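Long-range contacts in 1H-3-hydroxy-4-oxoquinoline 2,4-dioxygenase (Pseudomonas putida, PDB 3IBT), which catalyses the cofactor-independent oxidative ring cleavage of 3-hydroxy-1H-quinolin-4-one, consuming dioxygen and releasing N-formylanthranilate and carbon monoxide: residues N5-L10 and A74-A79; P22-L27 and Q90-S95; G66-Q71 and W178-R183; T94-W99 and A187-W192; W99-V104 and P114-I119. All blocks are in the same frame, centred on the assembly; numbering follows the deposited sequence.

Interaction 1 of 5, residues N5-L10 and A74-A79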
# COMPACT_ATOMS: atom_id res chain seq x y z
N ASN A 5 -8.32 -17.58 6.98
CA ASN A 5 -8.48 -17.59 5.52
C ASN A 5 -9.85 -17.04 5.08
O ASN A 5 -10.86 -17.16 5.81
CB ASN A 5 -8.32 -19.00 4.94
CG ASN A 5 -9.64 -19.70 4.78
OD1 ASN A 5 -10.28 -20.07 5.77
ND2 ASN A 5 -10.08 -19.84 3.53
N VAL A 6 -9.88 -16.48 3.87
CA VAL A 6 -11.03 -15.74 3.41
C VAL A 6 -11.29 -16.09 1.96
O VAL A 6 -10.37 -16.52 1.24
CB VAL A 6 -10.84 -14.18 3.60
CG1 VAL A 6 -11.00 -13.78 5.06
CG2 VAL A 6 -9.48 -13.73 3.08
N ASN A 7 -12.54 -15.92 1.53
CA ASN A 7 -12.89 -16.00 0.13
C ASN A 7 -12.21 -17.21 -0.53
O ASN A 7 -12.31 -18.34 -0.02
CB ASN A 7 -12.47 -14.70 -0.55
CG ASN A 7 -13.50 -14.24 -1.54
OD1 ASN A 7 -13.61 -14.99 -2.66
ND2 ASN A 7 -14.32 -13.12 -1.14
N GLY A 8 -11.48 -16.98 -1.62
CA GLY A 8 -10.88 -18.07 -2.39
C GLY A 8 -9.73 -18.80 -1.69
O GLY A 8 -9.51 -20.00 -1.91
N THR A 9 -8.98 -18.06 -0.86
CA THR A 9 -7.78 -18.63 -0.23
C THR A 9 -7.47 -18.12 1.17
O THR A 9 -8.37 -17.73 1.96
CB THR A 9 -6.50 -18.39 -1.08
OG1 THR A 9 -6.37 -16.95 -1.39
CG2 THR A 9 -6.51 -19.33 -2.38
N LEU A 10 -6.16 -18.16 1.46
CA LEU A 10 -5.67 -17.71 2.73
C LEU A 10 -4.80 -16.46 2.60
O LEU A 10 -4.38 -16.06 1.50
CB LEU A 10 -4.89 -18.82 3.40
CG LEU A 10 -4.32 -18.41 4.76
CD1 LEU A 10 -4.90 -19.26 5.85
CD2 LEU A 10 -2.81 -18.51 4.73
N ALA A 74 -9.44 -6.51 -2.34
CA ALA A 74 -10.54 -5.87 -1.62
C ALA A 74 -11.51 -6.86 -0.99
O ALA A 74 -11.86 -6.76 0.20
CB ALA A 74 -11.32 -5.02 -2.57
N GLN A 75 -11.97 -7.80 -1.80
CA GLN A 75 -12.93 -8.75 -1.34
C GLN A 75 -12.36 -9.61 -0.19
O GLN A 75 -13.03 -9.84 0.82
CB GLN A 75 -13.37 -9.61 -2.52
CG GLN A 75 -14.29 -8.87 -3.46
CD GLN A 75 -15.62 -8.59 -2.80
OE1 GLN A 75 -16.46 -9.58 -2.61
NE2 GLN A 75 -15.82 -7.25 -2.39
N ASP A 76 -11.11 -10.06 -0.38
CA ASP A 76 -10.29 -10.64 0.68
C ASP A 76 -10.46 -9.89 2.01
O ASP A 76 -10.98 -10.43 3.00
CB ASP A 76 -8.81 -10.63 0.25
CG ASP A 76 -8.53 -11.54 -0.94
OD1 ASP A 76 -9.67 -12.37 -1.30
OD2 ASP A 76 -7.23 -11.51 -1.43
N LEU A 77 -10.02 -8.64 2.01
CA LEU A 77 -10.03 -7.85 3.21
C LEU A 77 -11.44 -7.66 3.80
O LEU A 77 -11.58 -7.52 5.01
CB LEU A 77 -9.39 -6.49 2.93
CG LEU A 77 -8.52 -5.83 3.99
CD1 LEU A 77 -8.41 -4.40 3.59
CD2 LEU A 77 -9.06 -5.90 5.42
N LEU A 78 -12.47 -7.63 2.95
CA LEU A 78 -13.84 -7.47 3.43
C LEU A 78 -14.37 -8.74 4.14
O LEU A 78 -15.14 -8.70 5.12
CB LEU A 78 -14.76 -7.08 2.27
CG LEU A 78 -14.64 -5.66 1.71
CD1 LEU A 78 -15.54 -5.58 0.50
CD2 LEU A 78 -15.04 -4.61 2.70
N ALA A 79 -13.91 -9.88 3.64
CA ALA A 79 -14.17 -11.16 4.25
C ALA A 79 -13.26 -11.32 5.50
O ALA A 79 -13.40 -12.31 6.26
CB ALA A 79 -13.91 -12.24 3.23
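Val6 and Asn7, in the tight turn of the N-terminal hairpin, lie against Asp76, Ala79 and Gln75 of helix 70-83 in a van der Waals contact near the edge of the sheet, with one apolar pair at its centre. In that pair Val6 CB stands 3.7 Å from Ala79 CB. The two methyls diverge over the helix backbone: Val6 CG1 lies beside its own backbone N (chi1 -76°) and rests on Ala79 O, while Val6 CG2 lies 3.6 Å from Asp76 O. Farther out, Asn7 crosses Gln75 at a slant, with Asn7 ND2 3.9 Å from Gln75 CB and the two amide planes 76° apart. Asn7 CB also sits 3.7 Å from Asp76 OD1, an oxygen engaged in a salt bridge with Arg56. The turn is fixed within its own segment by Val6 N donating to Thr9 O at 2.7 Å, and Asn5 ND2 reaches the same oxygen from above the carbonyl plane. A type II' turn from Val6 to Thr9, joining antiparallel strands 5-6 and 9-16, defines a beta hairpin, here at the margin of an alpha/beta-hydrolase sheet.

Interaction 2 of 5, residues P22-L27 and Q90-S95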
# COMPACT_ATOMS: atom_id res chain seq x y z
N PRO A 22 -8.12 0.72 19.37
CA PRO A 22 -8.50 1.10 18.01
C PRO A 22 -7.77 0.25 16.97
O PRO A 22 -6.54 0.19 16.96
CB PRO A 22 -8.06 2.56 17.91
CG PRO A 22 -7.98 3.04 19.30
CD PRO A 22 -7.61 1.87 20.13
N THR A 23 -8.53 -0.43 16.11
CA THR A 23 -7.96 -1.36 15.14
C THR A 23 -7.50 -0.65 13.87
O THR A 23 -8.22 0.23 13.33
CB THR A 23 -8.91 -2.53 14.84
OG1 THR A 23 -9.29 -3.14 16.09
CG2 THR A 23 -8.22 -3.58 13.96
N LEU A 24 -6.30 -1.02 13.43
CA LEU A 24 -5.56 -0.34 12.38
C LEU A 24 -4.92 -1.39 11.52
O LEU A 24 -4.14 -2.19 12.02
CB LEU A 24 -4.46 0.50 13.01
CG LEU A 24 -4.04 1.79 12.30
CD1 LEU A 24 -2.86 2.42 13.03
CD2 LEU A 24 -3.66 1.52 10.89
N PHE A 25 -5.24 -1.39 10.23
CA PHE A 25 -4.66 -2.37 9.32
C PHE A 25 -3.45 -1.79 8.61
O PHE A 25 -3.50 -0.64 8.07
CB PHE A 25 -5.68 -2.77 8.26
CG PHE A 25 -6.61 -3.85 8.68
CD1 PHE A 25 -7.85 -3.52 9.21
CD2 PHE A 25 -6.27 -5.19 8.53
CE1 PHE A 25 -8.76 -4.54 9.61
CE2 PHE A 25 -7.15 -6.24 8.94
CZ PHE A 25 -8.41 -5.91 9.47
N LEU A 26 -2.36 -2.56 8.59
CA LEU A 26 -1.20 -2.16 7.80
C LEU A 26 -1.07 -3.00 6.53
O LEU A 26 -0.63 -4.15 6.62
CB LEU A 26 0.07 -2.19 8.64
CG LEU A 26 0.32 -1.10 9.70
CD1 LEU A 26 1.82 -0.99 9.96
CD2 LEU A 26 -0.22 0.27 9.29
N LEU A 27 -1.45 -2.43 5.37
CA LEU A 27 -1.56 -3.15 4.07
C LEU A 27 -0.48 -2.81 3.07
O LEU A 27 -0.34 -1.65 2.67
CB LEU A 27 -2.89 -2.84 3.38
CG LEU A 27 -4.20 -2.97 4.16
CD1 LEU A 27 -5.38 -2.23 3.45
CD2 LEU A 27 -4.49 -4.44 4.41
N GLN A 90 -9.46 1.31 10.86
CA GLN A 90 -8.85 2.19 9.89
C GLN A 90 -7.88 1.35 9.11
O GLN A 90 -7.64 0.18 9.49
CB GLN A 90 -8.14 3.28 10.63
CG GLN A 90 -9.11 4.32 11.04
CD GLN A 90 -8.96 4.70 12.48
OE1 GLN A 90 -8.83 3.83 13.36
NE2 GLN A 90 -9.00 6.01 12.76
N MSE A 91 -7.36 1.89 8.00
CA MSE A 91 -6.33 1.20 7.24
C MSE A 91 -5.26 2.13 6.71
O MSE A 91 -5.52 3.29 6.46
CB MSE A 91 -6.94 0.40 6.12
CG MSE A 91 -8.23 0.97 5.61
SE MSE A 91 -8.99 -0.25 4.25
CE MSE A 91 -9.35 -1.81 5.42
N VAL A 92 -4.06 1.61 6.57
CA VAL A 92 -2.96 2.37 6.06
C VAL A 92 -2.36 1.50 5.01
O VAL A 92 -1.98 0.38 5.29
CB VAL A 92 -1.91 2.63 7.16
CG1 VAL A 92 -0.52 2.88 6.57
CG2 VAL A 92 -2.33 3.76 8.10
N SER A 93 -2.28 2.02 3.80
CA SER A 93 -1.79 1.20 2.69
C SER A 93 -0.57 1.78 2.00
O SER A 93 -0.30 2.98 2.06
CB SER A 93 -2.91 0.90 1.67
OG SER A 93 -3.46 2.09 1.12
N THR A 94 0.17 0.90 1.35
CA THR A 94 1.39 1.27 0.66
C THR A 94 1.23 1.20 -0.86
O THR A 94 0.63 0.25 -1.40
CB THR A 94 2.53 0.37 1.10
OG1 THR A 94 3.26 1.06 2.12
CG2 THR A 94 3.50 -0.02 -0.09
N SER A 95 1.76 2.22 -1.54
CA SER A 95 1.96 2.09 -2.97
C SER A 95 0.65 1.67 -3.66
O SER A 95 -0.36 2.35 -3.51
CB SER A 95 3.09 1.08 -3.23
OG SER A 95 3.41 1.05 -4.60
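Strands 23-27 and 90-94 run parallel, their axes 4.5 Å apart at closest and inclined by 18°, with Phe25 level with Met91 and Leu27 with Ser93. Five backbone bonds alternate between them; Leu27 N to Val92 O is nearly linear at 176°. On one face Leu26 and Val92 lie side by side, Leu26 CD2 3.6 Å from Val92 CB, and Leu24 CD2 meets Val92 CG2 at 3.8 Å. These are neighbouring central strands of the alpha/beta-hydrolase sheet, flanked by strands 49-53 and 115-119. The face bearing Phe25, Leu27 and Met91 (present as selenomethionine) packs under Leu77 of helix 70-83. There Leu27 CD1 approaches Met91 CB to 4.1 Å, and Phe25, its CG beside the backbone N (chi1 -84°), presents the ring edge to Gln90 O, with Phe25 CD1 3.7 Å from that oxygen. At the C-terminal end, Thr94 and Ser95 belong by similarity to the substrate site, and Ser95 touches His244.

Interaction 3 of 5, residues G66-Q71 and W178-R183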
# COMPACT_ATOMS: atom_id res chain seq x y z
N GLY A 66 -6.10 -19.14 -8.82
CA GLY A 66 -6.33 -18.36 -10.02
C GLY A 66 -5.59 -17.05 -9.91
O GLY A 66 -5.21 -16.60 -8.82
N ASP A 67 -5.34 -16.44 -11.06
CA ASP A 67 -4.91 -15.06 -11.03
C ASP A 67 -6.16 -14.33 -10.54
O ASP A 67 -7.23 -14.97 -10.37
CB ASP A 67 -4.41 -14.59 -12.40
CG ASP A 67 -5.45 -13.81 -13.16
OD1 ASP A 67 -6.32 -14.44 -13.80
OD2 ASP A 67 -5.39 -12.57 -13.10
N PHE A 68 -6.04 -13.02 -10.31
CA PHE A 68 -7.12 -12.25 -9.66
C PHE A 68 -7.03 -10.75 -9.95
O PHE A 68 -6.01 -10.26 -10.45
CB PHE A 68 -7.13 -12.52 -8.14
CG PHE A 68 -5.76 -12.45 -7.50
CD1 PHE A 68 -5.21 -11.21 -7.14
CD2 PHE A 68 -5.01 -13.60 -7.30
CE1 PHE A 68 -3.92 -11.14 -6.55
CE2 PHE A 68 -3.73 -13.54 -6.73
CZ PHE A 68 -3.18 -12.30 -6.36
N ASP A 69 -8.13 -10.05 -9.66
CA ASP A 69 -8.20 -8.59 -9.76
C ASP A 69 -7.68 -7.97 -8.46
O ASP A 69 -7.70 -8.61 -7.37
CB ASP A 69 -9.66 -8.10 -9.92
CG ASP A 69 -10.18 -8.07 -11.40
OD1 ASP A 69 -9.48 -7.59 -12.34
OD2 ASP A 69 -11.35 -8.46 -11.61
N SER A 70 -7.26 -6.72 -8.60
CA SER A 70 -7.10 -5.76 -7.51
C SER A 70 -8.42 -5.59 -6.73
O SER A 70 -8.43 -5.14 -5.57
CB SER A 70 -6.63 -4.39 -8.06
OG SER A 70 -7.13 -3.30 -7.30
N GLN A 71 -9.53 -5.95 -7.40
CA GLN A 71 -10.87 -5.92 -6.78
C GLN A 71 -11.22 -7.12 -5.91
O GLN A 71 -12.00 -6.99 -4.96
CB GLN A 71 -11.97 -5.67 -7.82
CG GLN A 71 -12.26 -4.20 -8.00
CD GLN A 71 -12.75 -3.88 -9.37
OE1 GLN A 71 -12.68 -4.71 -10.29
NE2 GLN A 71 -13.25 -2.66 -9.53
N TRP A 178 5.16 -10.88 -9.95
CA TRP A 178 5.67 -9.61 -10.42
C TRP A 178 4.83 -9.09 -11.61
O TRP A 178 4.56 -7.88 -11.78
CB TRP A 178 7.17 -9.70 -10.78
CG TRP A 178 7.66 -8.33 -11.15
CD1 TRP A 178 7.93 -7.87 -12.40
CD2 TRP A 178 7.84 -7.20 -10.27
NE1 TRP A 178 8.31 -6.55 -12.35
CE2 TRP A 178 8.25 -6.11 -11.06
CE3 TRP A 178 7.71 -7.02 -8.89
CZ2 TRP A 178 8.53 -4.85 -10.51
CZ3 TRP A 178 7.96 -5.76 -8.35
CH2 TRP A 178 8.38 -4.70 -9.16
N GLN A 179 4.40 -10.05 -12.43
CA GLN A 179 3.69 -9.77 -13.66
C GLN A 179 2.25 -9.44 -13.38
O GLN A 179 1.77 -8.42 -13.85
CB GLN A 179 3.80 -10.95 -14.60
CG GLN A 179 5.20 -11.12 -15.18
CD GLN A 179 5.39 -12.46 -15.88
OE1 GLN A 179 4.43 -13.19 -16.14
NE2 GLN A 179 6.65 -12.78 -16.20
N ARG A 180 1.57 -10.28 -12.60
CA ARG A 180 0.19 -9.96 -12.24
C ARG A 180 0.12 -8.50 -11.74
O ARG A 180 -0.79 -7.74 -12.10
CB ARG A 180 -0.38 -10.95 -11.21
CG ARG A 180 -1.77 -10.51 -10.68
CD ARG A 180 -2.84 -11.58 -10.63
NE ARG A 180 -2.53 -12.59 -9.62
CZ ARG A 180 -1.93 -13.75 -9.88
NH1 ARG A 180 -1.66 -14.59 -8.89
NH2 ARG A 180 -1.59 -14.06 -11.13
N ALA A 181 1.12 -8.14 -10.95
CA ALA A 181 1.19 -6.86 -10.31
C ALA A 181 1.17 -5.76 -11.36
O ALA A 181 0.46 -4.74 -11.24
CB ALA A 181 2.45 -6.78 -9.50
N CYS A 182 1.91 -6.00 -12.42
CA CYS A 182 2.02 -5.01 -13.47
C CYS A 182 0.75 -4.92 -14.29
O CYS A 182 0.26 -3.82 -14.54
CB CYS A 182 3.28 -5.22 -14.29
SG CYS A 182 4.69 -4.97 -13.17
N ARG A 183 0.17 -6.06 -14.63
CA ARG A 183 -1.09 -6.05 -15.34
C ARG A 183 -2.09 -5.28 -14.51
O ARG A 183 -2.87 -4.47 -15.03
CB ARG A 183 -1.64 -7.45 -15.47
CG ARG A 183 -0.93 -8.40 -16.37
CD ARG A 183 -1.93 -9.50 -16.61
NE ARG A 183 -2.88 -9.55 -15.49
CZ ARG A 183 -2.99 -10.59 -14.65
NH1 ARG A 183 -2.21 -11.69 -14.80
NH2 ARG A 183 -3.90 -10.53 -13.67
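Arg180 brings CD and NE over one face of the Phe68 ring, while Arg183 NH2 meets Asp67. The Phe68 ring is carried by a CG standing between the backbone N and the carbonyl carbon, and its face receives a chain that leaves helix 178-183 with CG anti to N and then bends at chi2 and chi3. Arg180 CD lies 4.1 Å from the ring centroid and only 5° off its normal, a CH-pi contact, and Arg180 NE hangs 3.2 Å above the plane. The guanidinium does not lie flat on the ring: the planes stand 74° apart, and Arg180 CZ, also 4.1 Å from the centroid, makes an off-centre cation-pi contact. One guanidinium face is instead spread over Asp67, whose CA is 3.4 Å above its plane. Asp67 OD2 forms a salt bridge with Arg183 NH2 at 2.6 Å, although the N-H...O angle of 124° makes the hydrogen bond weak. This surface contact joins helix 175-192 to the loop before helix 70-83: Phe68 also touches Met177 and Arg56, near Trp30, a substrate-binding residue by similarity, while Ser70 packs on Trp99 of helix 97-107.

Interaction 4 of 5, residues T94-W99 and A187-W192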
# COMPACT_ATOMS: atom_id res chain seq x y z
N THR A 94 0.17 0.90 1.35
CA THR A 94 1.39 1.27 0.66
C THR A 94 1.23 1.20 -0.86
O THR A 94 0.63 0.25 -1.40
CB THR A 94 2.53 0.37 1.10
OG1 THR A 94 3.26 1.06 2.12
CG2 THR A 94 3.50 -0.02 -0.09
N SER A 95 1.76 2.22 -1.54
CA SER A 95 1.96 2.09 -2.97
C SER A 95 0.65 1.67 -3.66
O SER A 95 -0.36 2.35 -3.51
CB SER A 95 3.09 1.08 -3.23
OG SER A 95 3.41 1.05 -4.60
N HIS A 96 0.66 0.56 -4.40
CA HIS A 96 -0.53 0.17 -5.17
C HIS A 96 -1.53 -0.63 -4.36
O HIS A 96 -2.62 -0.97 -4.85
CB HIS A 96 -0.16 -0.41 -6.54
CG HIS A 96 0.77 0.48 -7.29
ND1 HIS A 96 0.36 1.67 -7.86
CD2 HIS A 96 2.11 0.41 -7.48
CE1 HIS A 96 1.39 2.28 -8.42
NE2 HIS A 96 2.47 1.53 -8.22
N GLY A 97 -1.17 -0.88 -3.10
CA GLY A 97 -2.12 -1.35 -2.09
C GLY A 97 -3.23 -0.32 -1.90
O GLY A 97 -4.33 -0.66 -1.51
N CYS A 98 -2.96 0.94 -2.21
CA CYS A 98 -3.93 1.98 -2.05
C CYS A 98 -5.19 1.85 -2.89
O CYS A 98 -6.31 2.09 -2.38
CB CYS A 98 -3.25 3.30 -2.33
SG CYS A 98 -1.73 3.48 -1.30
N TRP A 99 -5.04 1.51 -4.18
CA TRP A 99 -6.17 1.09 -5.00
C TRP A 99 -7.13 0.18 -4.19
O TRP A 99 -8.35 0.39 -4.22
CB TRP A 99 -5.73 0.33 -6.27
CG TRP A 99 -4.85 1.05 -7.17
CD1 TRP A 99 -3.50 0.88 -7.32
CD2 TRP A 99 -5.24 2.08 -8.08
NE1 TRP A 99 -3.02 1.77 -8.25
CE2 TRP A 99 -4.06 2.53 -8.73
CE3 TRP A 99 -6.46 2.71 -8.38
CZ2 TRP A 99 -4.07 3.56 -9.68
CZ3 TRP A 99 -6.47 3.75 -9.34
CH2 TRP A 99 -5.28 4.16 -9.97
N ALA A 187 -3.71 -1.96 -15.35
CA ALA A 187 -5.18 -1.89 -15.47
C ALA A 187 -5.85 -0.68 -14.71
O ALA A 187 -6.69 0.06 -15.29
CB ALA A 187 -5.80 -3.20 -15.06
N ASN A 188 -5.47 -0.46 -13.45
CA ASN A 188 -6.11 0.57 -12.63
C ASN A 188 -5.86 1.97 -13.17
O ASN A 188 -6.78 2.80 -13.24
CB ASN A 188 -5.63 0.48 -11.19
CG ASN A 188 -5.93 -0.85 -10.54
OD1 ASN A 188 -7.07 -1.26 -10.50
ND2 ASN A 188 -4.91 -1.52 -10.04
N TYR A 189 -4.64 2.24 -13.57
CA TYR A 189 -4.39 3.54 -14.18
C TYR A 189 -5.27 3.82 -15.38
O TYR A 189 -5.77 4.94 -15.52
CB TYR A 189 -2.93 3.71 -14.52
CG TYR A 189 -2.15 4.10 -13.29
CD1 TYR A 189 -1.62 3.14 -12.47
CD2 TYR A 189 -1.99 5.44 -12.95
CE1 TYR A 189 -0.93 3.48 -11.36
CE2 TYR A 189 -1.29 5.78 -11.84
CZ TYR A 189 -0.76 4.79 -11.05
OH TYR A 189 -0.08 5.11 -9.91
N ARG A 190 -5.49 2.78 -16.19
CA ARG A 190 -6.28 2.82 -17.43
C ARG A 190 -7.73 3.01 -17.13
O ARG A 190 -8.45 3.57 -17.91
CB ARG A 190 -6.15 1.50 -18.18
CG ARG A 190 -4.74 1.15 -18.56
CD ARG A 190 -4.46 1.26 -20.08
NE ARG A 190 -3.19 0.60 -20.40
CZ ARG A 190 -2.97 -0.72 -20.32
NH1 ARG A 190 -3.93 -1.60 -19.94
NH2 ARG A 190 -1.76 -1.18 -20.63
N THR A 191 -8.17 2.50 -15.99
CA THR A 191 -9.56 2.65 -15.59
C THR A 191 -9.85 4.07 -15.08
O THR A 191 -10.81 4.71 -15.51
CB THR A 191 -9.90 1.57 -14.56
OG1 THR A 191 -9.68 0.30 -15.18
CG2 THR A 191 -11.35 1.68 -14.04
N TRP A 192 -8.99 4.55 -14.19
CA TRP A 192 -9.30 5.72 -13.37
C TRP A 192 -8.54 6.92 -13.83
O TRP A 192 -8.91 8.07 -13.52
CB TRP A 192 -8.94 5.43 -11.94
CG TRP A 192 -9.72 4.28 -11.37
CD1 TRP A 192 -9.28 3.02 -11.14
CD2 TRP A 192 -11.10 4.30 -10.97
NE1 TRP A 192 -10.30 2.24 -10.64
CE2 TRP A 192 -11.43 3.00 -10.52
CE3 TRP A 192 -12.09 5.30 -10.95
CZ2 TRP A 192 -12.69 2.67 -10.05
CZ3 TRP A 192 -13.36 4.97 -10.47
CH2 TRP A 192 -13.64 3.66 -10.03
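Tyr189 OH donates to the backbone oxygen of Leu122 and also lies 3.5 Å from His96 CE1, near the plane of the imidazole at its edge. The Tyr189 and His96 side chains cross at about a right angle. The hydroxyl is thus held by the chain that follows strand 115-119 while its ring serves the neighbouring indole: Trp99 turns an edge to the Tyr189 face, planes at 76° and six-membered ring centroids 5.1 Å apart, with Trp99 CZ2 the touching atom, 3.6 Å from Tyr189 CE1. One broad face of Trp99 takes Asn188, whose CB sits 3.4 Å from the six-membered ring centroid and 9° off its normal, a clear CH-pi contact. The amide continues over the indole, only 23° from parallel with it. Before Trp99 the backbone makes a type II' turn from Thr94 to Gly97, with Ser95 between strand and helix, as in the nucleophile elbow of alpha/beta hydrolases. Helix 187-192 belongs to the helical insertion that follows strand 115-119 in the chain. Trp192 completes the aromatic cluster: its CD1 meets Trp99 CZ3, but the pair is strongly offset, the Trp99 six-membered and Trp192 five-membered ring centroids 5.5 Å apart. Within the turn segment, Trp99 NE1 makes a weak 3.4 Å bond to His96 ND1, and His96 lies close to Trp30 and Trp153, which by similarity bind substrate.

Interaction 5 of 5, residues W99-V104 and P114-I119. Unlike the reference sequence in segment 114-119: Ile118 (reference Val).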
# COMPACT_ATOMS: atom_id res chain seq x y z
N TRP A 99 -5.04 1.51 -4.18
CA TRP A 99 -6.17 1.09 -5.00
C TRP A 99 -7.13 0.18 -4.19
O TRP A 99 -8.35 0.39 -4.22
CB TRP A 99 -5.73 0.33 -6.27
CG TRP A 99 -4.85 1.05 -7.17
CD1 TRP A 99 -3.50 0.88 -7.32
CD2 TRP A 99 -5.24 2.08 -8.08
NE1 TRP A 99 -3.02 1.77 -8.25
CE2 TRP A 99 -4.06 2.53 -8.73
CE3 TRP A 99 -6.46 2.71 -8.38
CZ2 TRP A 99 -4.07 3.56 -9.68
CZ3 TRP A 99 -6.47 3.75 -9.34
CH2 TRP A 99 -5.28 4.16 -9.97
N VAL A 100 -6.60 -0.82 -3.48
CA VAL A 100 -7.43 -1.68 -2.58
C VAL A 100 -8.08 -0.88 -1.41
O VAL A 100 -9.27 -0.94 -1.18
CB VAL A 100 -6.59 -2.88 -2.02
CG1 VAL A 100 -7.41 -3.77 -1.11
CG2 VAL A 100 -5.93 -3.69 -3.17
N ASN A 101 -7.25 -0.12 -0.70
CA ASN A 101 -7.69 0.80 0.34
C ASN A 101 -8.92 1.65 -0.09
O ASN A 101 -9.98 1.60 0.56
CB ASN A 101 -6.52 1.70 0.71
CG ASN A 101 -6.77 2.53 1.95
OD1 ASN A 101 -7.92 2.74 2.36
ND2 ASN A 101 -5.69 3.02 2.55
N ILE A 102 -8.77 2.39 -1.18
CA ILE A 102 -9.85 3.25 -1.63
C ILE A 102 -11.09 2.46 -2.06
O ILE A 102 -12.22 2.92 -1.89
CB ILE A 102 -9.38 4.21 -2.71
CG1 ILE A 102 -8.30 5.08 -2.10
CG2 ILE A 102 -10.48 5.14 -3.17
CD1 ILE A 102 -8.75 5.83 -0.89
N ASP A 103 -10.88 1.27 -2.60
CA ASP A 103 -12.01 0.42 -2.97
C ASP A 103 -12.87 0.13 -1.74
O ASP A 103 -14.11 0.12 -1.80
CB ASP A 103 -11.54 -0.89 -3.60
CG ASP A 103 -12.59 -1.49 -4.55
OD1 ASP A 103 -13.17 -0.72 -5.36
OD2 ASP A 103 -12.85 -2.72 -4.51
N VAL A 104 -12.20 -0.08 -0.61
CA VAL A 104 -12.91 -0.49 0.58
C VAL A 104 -13.60 0.73 1.15
O VAL A 104 -14.75 0.64 1.56
CB VAL A 104 -11.99 -1.17 1.57
CG1 VAL A 104 -12.65 -1.31 2.90
CG2 VAL A 104 -11.59 -2.52 1.03
N PRO A 114 -14.40 7.02 8.08
CA PRO A 114 -14.31 8.43 7.66
C PRO A 114 -12.89 8.94 7.34
O PRO A 114 -12.75 10.12 7.01
CB PRO A 114 -14.89 9.19 8.88
CG PRO A 114 -14.68 8.28 10.06
CD PRO A 114 -14.53 6.87 9.55
N LYS A 115 -11.88 8.07 7.46
CA LYS A 115 -10.47 8.42 7.30
C LYS A 115 -9.63 7.25 6.85
O LYS A 115 -9.86 6.09 7.24
CB LYS A 115 -9.86 8.86 8.60
CG LYS A 115 -10.31 10.18 9.06
CD LYS A 115 -9.32 10.75 10.06
CE LYS A 115 -10.01 11.54 11.15
NZ LYS A 115 -8.98 12.32 11.92
N THR A 116 -8.60 7.55 6.08
CA THR A 116 -7.74 6.49 5.58
C THR A 116 -6.35 7.05 5.24
O THR A 116 -6.19 8.27 5.08
CB THR A 116 -8.43 5.82 4.38
OG1 THR A 116 -7.74 4.62 4.01
CG2 THR A 116 -8.49 6.78 3.20
N ILE A 117 -5.32 6.22 5.19
CA ILE A 117 -3.99 6.74 4.88
C ILE A 117 -3.41 5.90 3.80
O ILE A 117 -3.57 4.70 3.76
CB ILE A 117 -3.06 6.62 6.06
CG1 ILE A 117 -3.57 7.47 7.22
CG2 ILE A 117 -1.60 6.95 5.64
CD1 ILE A 117 -2.73 7.49 8.37
N ILE A 118 -2.69 6.57 2.95
CA ILE A 118 -1.99 5.93 1.86
C ILE A 118 -0.55 6.42 1.89
O ILE A 118 -0.28 7.54 2.32
CB ILE A 118 -2.64 6.31 0.55
CG1 ILE A 118 -2.94 7.82 0.54
CG2 ILE A 118 -3.92 5.51 0.36
CD1 ILE A 118 -3.77 8.25 -0.59
N ILE A 119 0.37 5.59 1.46
CA ILE A 119 1.77 5.91 1.58
C ILE A 119 2.44 5.71 0.23
O ILE A 119 2.38 4.62 -0.35
CB ILE A 119 2.45 5.03 2.65
CG1 ILE A 119 1.79 5.27 4.00
CG2 ILE A 119 3.93 5.31 2.72
CD1 ILE A 119 2.35 4.46 5.11
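Asn101 and Thr116 form the tight part of this contact, a polar pair between helix 99-104 and strand 115-119. Thr116 OG1 donates to Asn101 OD1 at 2.5 Å, lying in the carbonyl plane on a lone pair with a C=O...O angle of 106°. Both side chains stretch into the interface: Asn101 CG is anti to its backbone N (chi1 -170°), and the Thr116 hydroxyl is likewise anti to N. The amide nitrogen of Asn101 is held on a third element, donating to Ser93 OG of strand 89-94. One buried asparagine therefore ties helix 97-107 to both strands of its beta-alpha-beta unit, a repeating element of the alpha/beta-hydrolase fold. The helix axis runs nearly antiparallel to strand 115-119 (169°), at a closest approach of 9.2 Å. Beside the amide packs Ile118, its CG2 3.8 Å from Asn101 ND2. The fit is looser where Ile102 CD1 meets Thr116 CG2 at 4.2 Å, the one touch Ile102 makes with the strand. This flank is also shut away from solvent, with Trp121 and Leu202 against Ile102 and strand 207-212 against Ile118.

How the interactions relate
Interactions 2 and 5, with centres 8 Å apart, build adjoining parts of the central sheet and meet where Ser95 N lies 2.8 Å from Ile119 O, a probable hydrogen bond. Interaction 4 shares Thr94 and Ser95 with interaction 2 and Trp99 with interaction 5, extending the turn after strand 89-94 to helix 175-192. That helix also serves interaction 3, centred about 11 Å from interaction 4. Interaction 1 lies at the periphery but reaches interaction 2 through Leu77 CD1, 3.7 Å from Leu27 CD1. The Thr94 side chain is about 6 Å from that of the probable catalytic base His244, and Asp120, thought to raise its basicity, directly follows interaction 5.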